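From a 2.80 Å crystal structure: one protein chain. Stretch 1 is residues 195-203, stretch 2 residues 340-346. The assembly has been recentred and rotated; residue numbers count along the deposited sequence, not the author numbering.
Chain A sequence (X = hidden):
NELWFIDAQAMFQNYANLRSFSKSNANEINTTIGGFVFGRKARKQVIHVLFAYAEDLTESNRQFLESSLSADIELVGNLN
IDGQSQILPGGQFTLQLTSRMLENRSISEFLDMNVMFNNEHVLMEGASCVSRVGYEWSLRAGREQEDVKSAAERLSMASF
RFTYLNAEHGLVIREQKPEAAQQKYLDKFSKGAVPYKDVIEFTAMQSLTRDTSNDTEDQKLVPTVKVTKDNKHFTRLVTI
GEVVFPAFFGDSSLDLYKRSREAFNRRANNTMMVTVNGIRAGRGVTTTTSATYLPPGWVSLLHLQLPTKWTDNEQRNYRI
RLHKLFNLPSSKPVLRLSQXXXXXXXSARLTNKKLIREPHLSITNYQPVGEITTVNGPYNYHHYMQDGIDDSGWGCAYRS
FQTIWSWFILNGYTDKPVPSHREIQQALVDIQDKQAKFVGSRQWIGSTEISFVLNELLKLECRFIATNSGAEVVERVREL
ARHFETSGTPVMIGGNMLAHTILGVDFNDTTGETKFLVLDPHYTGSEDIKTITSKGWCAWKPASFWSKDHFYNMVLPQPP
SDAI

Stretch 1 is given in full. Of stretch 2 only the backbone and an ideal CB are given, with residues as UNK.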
# COMPACT_ATOMS: atom_id res chain seq x y z
N PRO A 195 -2.70 5.58 -8.65
CA PRO A 195 -3.19 4.19 -8.58
C PRO A 195 -3.80 3.72 -7.23
O PRO A 195 -4.60 2.79 -7.25
CB PRO A 195 -1.93 3.37 -8.90
CG PRO A 195 -0.79 4.29 -8.60
CD PRO A 195 -1.28 5.64 -9.02
N TYR A 196 -3.43 4.33 -6.10
CA TYR A 196 -3.91 3.79 -4.82
C TYR A 196 -5.21 4.41 -4.34
O TYR A 196 -5.70 4.05 -3.27
CB TYR A 196 -2.84 3.84 -3.73
CG TYR A 196 -2.40 5.25 -3.38
CD1 TYR A 196 -1.39 5.87 -4.09
CD2 TYR A 196 -2.99 5.96 -2.35
CE1 TYR A 196 -1.00 7.15 -3.80
CE2 TYR A 196 -2.59 7.25 -2.04
CZ TYR A 196 -1.59 7.85 -2.78
OH TYR A 196 -1.17 9.14 -2.50
N LYS A 197 -5.79 5.34 -5.11
CA LYS A 197 -7.05 5.91 -4.69
C LYS A 197 -7.91 6.52 -5.81
O LYS A 197 -9.06 6.87 -5.58
CB LYS A 197 -6.84 6.95 -3.59
CG LYS A 197 -6.06 8.19 -4.02
CD LYS A 197 -5.91 9.21 -2.88
CE LYS A 197 -7.06 10.22 -2.88
NZ LYS A 197 -6.97 11.22 -4.00
N ASP A 198 -7.38 6.66 -7.01
CA ASP A 198 -8.25 7.09 -8.11
C ASP A 198 -8.70 5.88 -8.92
O ASP A 198 -7.95 5.34 -9.74
CB ASP A 198 -7.59 8.16 -8.97
CG ASP A 198 -7.08 9.32 -8.14
OD1 ASP A 198 -7.50 9.40 -6.96
OD2 ASP A 198 -6.26 10.12 -8.64
N VAL A 199 -9.95 5.47 -8.68
CA VAL A 199 -10.45 4.17 -9.08
C VAL A 199 -11.69 4.29 -9.95
O VAL A 199 -12.69 4.81 -9.48
CB VAL A 199 -10.86 3.37 -7.85
CG1 VAL A 199 -11.39 2.04 -8.23
CG2 VAL A 199 -9.69 3.19 -6.92
N ILE A 200 -11.62 3.82 -11.19
CA ILE A 200 -12.80 3.66 -12.06
C ILE A 200 -13.32 2.21 -11.97
O ILE A 200 -12.72 1.29 -12.55
CB ILE A 200 -12.43 3.95 -13.54
CG1 ILE A 200 -11.65 5.25 -13.66
CG2 ILE A 200 -13.66 4.02 -14.43
CD1 ILE A 200 -10.18 5.02 -13.86
N GLU A 201 -14.43 1.99 -11.26
CA GLU A 201 -15.02 0.65 -11.13
C GLU A 201 -15.88 0.22 -12.32
O GLU A 201 -16.73 0.98 -12.76
CB GLU A 201 -15.87 0.61 -9.87
CG GLU A 201 -16.52 -0.72 -9.58
CD GLU A 201 -16.88 -0.87 -8.09
OE1 GLU A 201 -17.99 -1.38 -7.81
OE2 GLU A 201 -16.05 -0.50 -7.21
N PHE A 202 -15.68 -1.00 -12.84
CA PHE A 202 -16.52 -1.56 -13.92
C PHE A 202 -17.25 -2.85 -13.54
O PHE A 202 -16.91 -3.52 -12.56
CB PHE A 202 -15.72 -1.90 -15.17
CG PHE A 202 -15.05 -0.74 -15.82
CD1 PHE A 202 -13.95 -0.14 -15.22
CD2 PHE A 202 -15.45 -0.31 -17.07
CE1 PHE A 202 -13.28 0.90 -15.85
CE2 PHE A 202 -14.79 0.74 -17.72
CZ PHE A 202 -13.71 1.34 -17.11
N THR A 203 -18.25 -3.19 -14.34
CA THR A 203 -18.93 -4.46 -14.19
C THR A 203 -18.43 -5.38 -15.29
O THR A 203 -18.45 -5.01 -16.47
CB THR A 203 -20.44 -4.32 -14.27
OG1 THR A 203 -20.91 -3.73 -13.05
CG2 THR A 203 -21.07 -5.68 -14.42
N UNK A 340 -4.73 -4.50 2.72
CA UNK A 340 -5.10 -4.50 1.31
C UNK A 340 -5.91 -3.25 0.98
O UNK A 340 -6.78 -2.85 1.75
CB UNK A 340 -5.89 -5.76 0.96
N UNK A 341 -5.63 -2.63 -0.14
CA UNK A 341 -6.41 -1.48 -0.54
C UNK A 341 -7.81 -2.00 -0.82
O UNK A 341 -8.00 -3.15 -1.22
CB UNK A 341 -5.81 -0.77 -1.75
N UNK A 342 -8.80 -1.17 -0.59
CA UNK A 342 -10.14 -1.61 -0.92
C UNK A 342 -10.56 -0.78 -2.12
O UNK A 342 -11.08 0.35 -1.98
CB UNK A 342 -11.11 -1.46 0.26
N UNK A 343 -10.28 -1.30 -3.31
CA UNK A 343 -10.47 -0.49 -4.49
C UNK A 343 -11.85 -0.77 -5.04
O UNK A 343 -12.51 0.11 -5.61
CB UNK A 343 -9.39 -0.76 -5.54
N UNK A 344 -12.31 -2.01 -4.86
CA UNK A 344 -13.63 -2.37 -5.32
C UNK A 344 -14.66 -2.20 -4.20
O UNK A 344 -14.39 -2.53 -3.04
CB UNK A 344 -13.63 -3.81 -5.84
N UNK A 345 -15.83 -1.68 -4.55
CA UNK A 345 -16.84 -1.36 -3.57
C UNK A 345 -17.43 -2.60 -2.90
O UNK A 345 -17.98 -2.53 -1.80
CB UNK A 345 -17.95 -0.55 -4.23
N UNK A 346 -17.31 -3.74 -3.56
CA UNK A 346 -17.83 -4.98 -2.99
C UNK A 346 -16.72 -5.74 -2.28
O UNK A 346 -16.84 -6.95 -2.03
CB UNK A 346 -18.46 -5.85 -4.08

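Position 340 has phi/psi of -63/137, an extended loop conformation, and its ideal CB finds nothing of stretch 1 within 5.5 Å. The contact imposes no preference, so almost any side chain would do. The residue is Ala340, which takes no part.

At 341 the CA-to-CB bond points toward stretch 1, and the ideal CB lies 5.1 Å from Tyr196 O. That gap leaves room for a side chain of moderate length, and the nearby CB of Tyr196 offers an apolar surface; leucine, isoleucine, methionine or valine would suit. The residue is Leu341, with chi1 m and chi2 t, and its CD1 packs 4.0 Å from Tyr196 CB. The tyrosine ring itself leads away, so the base of that side chain supplies the contact.

Position 342 again has nothing within 5.5 Å of its ideal CB, and stretch 1 cannot discriminate there. It is Ala342.

At 343 CA-to-CB runs sideways, yet the ideal CB is 4.2 Å from CG2 of Val199, whose CA-to-CB bond points toward stretch 2. An aliphatic group whose end comes nearer to stretch 1 would suit: leucine, methionine or isoleucine. The residue is Leu343 (chi1 m, chi2 t). Its end comes nearer than its CB direction suggests, placing CD2 4.0 Å from both Val199 CG2 and Tyr196 O. Its backbone joins in, with Leu343 O 3.4 Å from Val199 CG1.

At 344 the bond is sideways and the ideal CB lies 4.3 Å from Glu201 OE2. A carboxylate nearby would favour a polar or basic side chain, such as histidine, asparagine, glutamine, lysine or arginine. The residue is His344, chi1 t, whose ring comes closer to stretch 1. Glu201 OE1 sits over one ring face, 3.2 Å from His344 NE2; the angle is too poor for a hydrogen bond, so this is close polar packing.

At 345 the ideal CB is only 3.5 Å from Glu201 OE2, and the backbone N of this position donates to that same oxygen at 2.9 Å with an N-H...acceptor angle of 157°. This bond needs no particular side chain, though proline would lack the hydrogen. A short donor could reach the other carboxylate oxygen, so serine or threonine would fit well. Ser345, chi1 p, does so: OG donates to Glu201 OE1 at 2.5 Å. The carboxylate thus receives one bond on each oxygen from a single residue.

At 346 CA-to-CB points sideways with nothing within 5.5 Å, leaving the choice open. Glu346 stays clear; its nearest side-chain approach to stretch 1 is CG, 5.4 Å from Glu201 OE1.

Stretch 2, residues 340-346: ALALHSE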
# COMPACT_ATOMS: atom_id res chain seq x y z
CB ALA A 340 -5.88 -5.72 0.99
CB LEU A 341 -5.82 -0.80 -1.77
CG LEU A 341 -4.31 -0.66 -1.58
CD1 LEU A 341 -3.61 -0.01 -2.77
CD2 LEU A 341 -4.02 0.08 -0.29
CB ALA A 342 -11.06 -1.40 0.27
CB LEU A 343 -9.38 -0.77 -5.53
CG LEU A 343 -7.91 -0.62 -5.09
CD1 LEU A 343 -7.00 -0.94 -6.23
CD2 LEU A 343 -7.58 0.76 -4.55
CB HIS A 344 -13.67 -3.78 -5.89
CG HIS A 344 -14.90 -4.05 -6.71
ND1 HIS A 344 -15.96 -4.81 -6.25
CD2 HIS A 344 -15.24 -3.65 -7.96
CE1 HIS A 344 -16.89 -4.86 -7.18
NE2 HIS A 344 -16.48 -4.17 -8.23
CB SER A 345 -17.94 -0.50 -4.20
OG SER A 345 -18.45 -1.13 -5.36
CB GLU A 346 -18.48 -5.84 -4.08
CG GLU A 346 -19.81 -5.30 -4.58
CD GLU A 346 -20.31 -5.99 -5.86
OE1 GLU A 346 -19.70 -7.00 -6.29
OE2 GLU A 346 -21.32 -5.51 -6.44
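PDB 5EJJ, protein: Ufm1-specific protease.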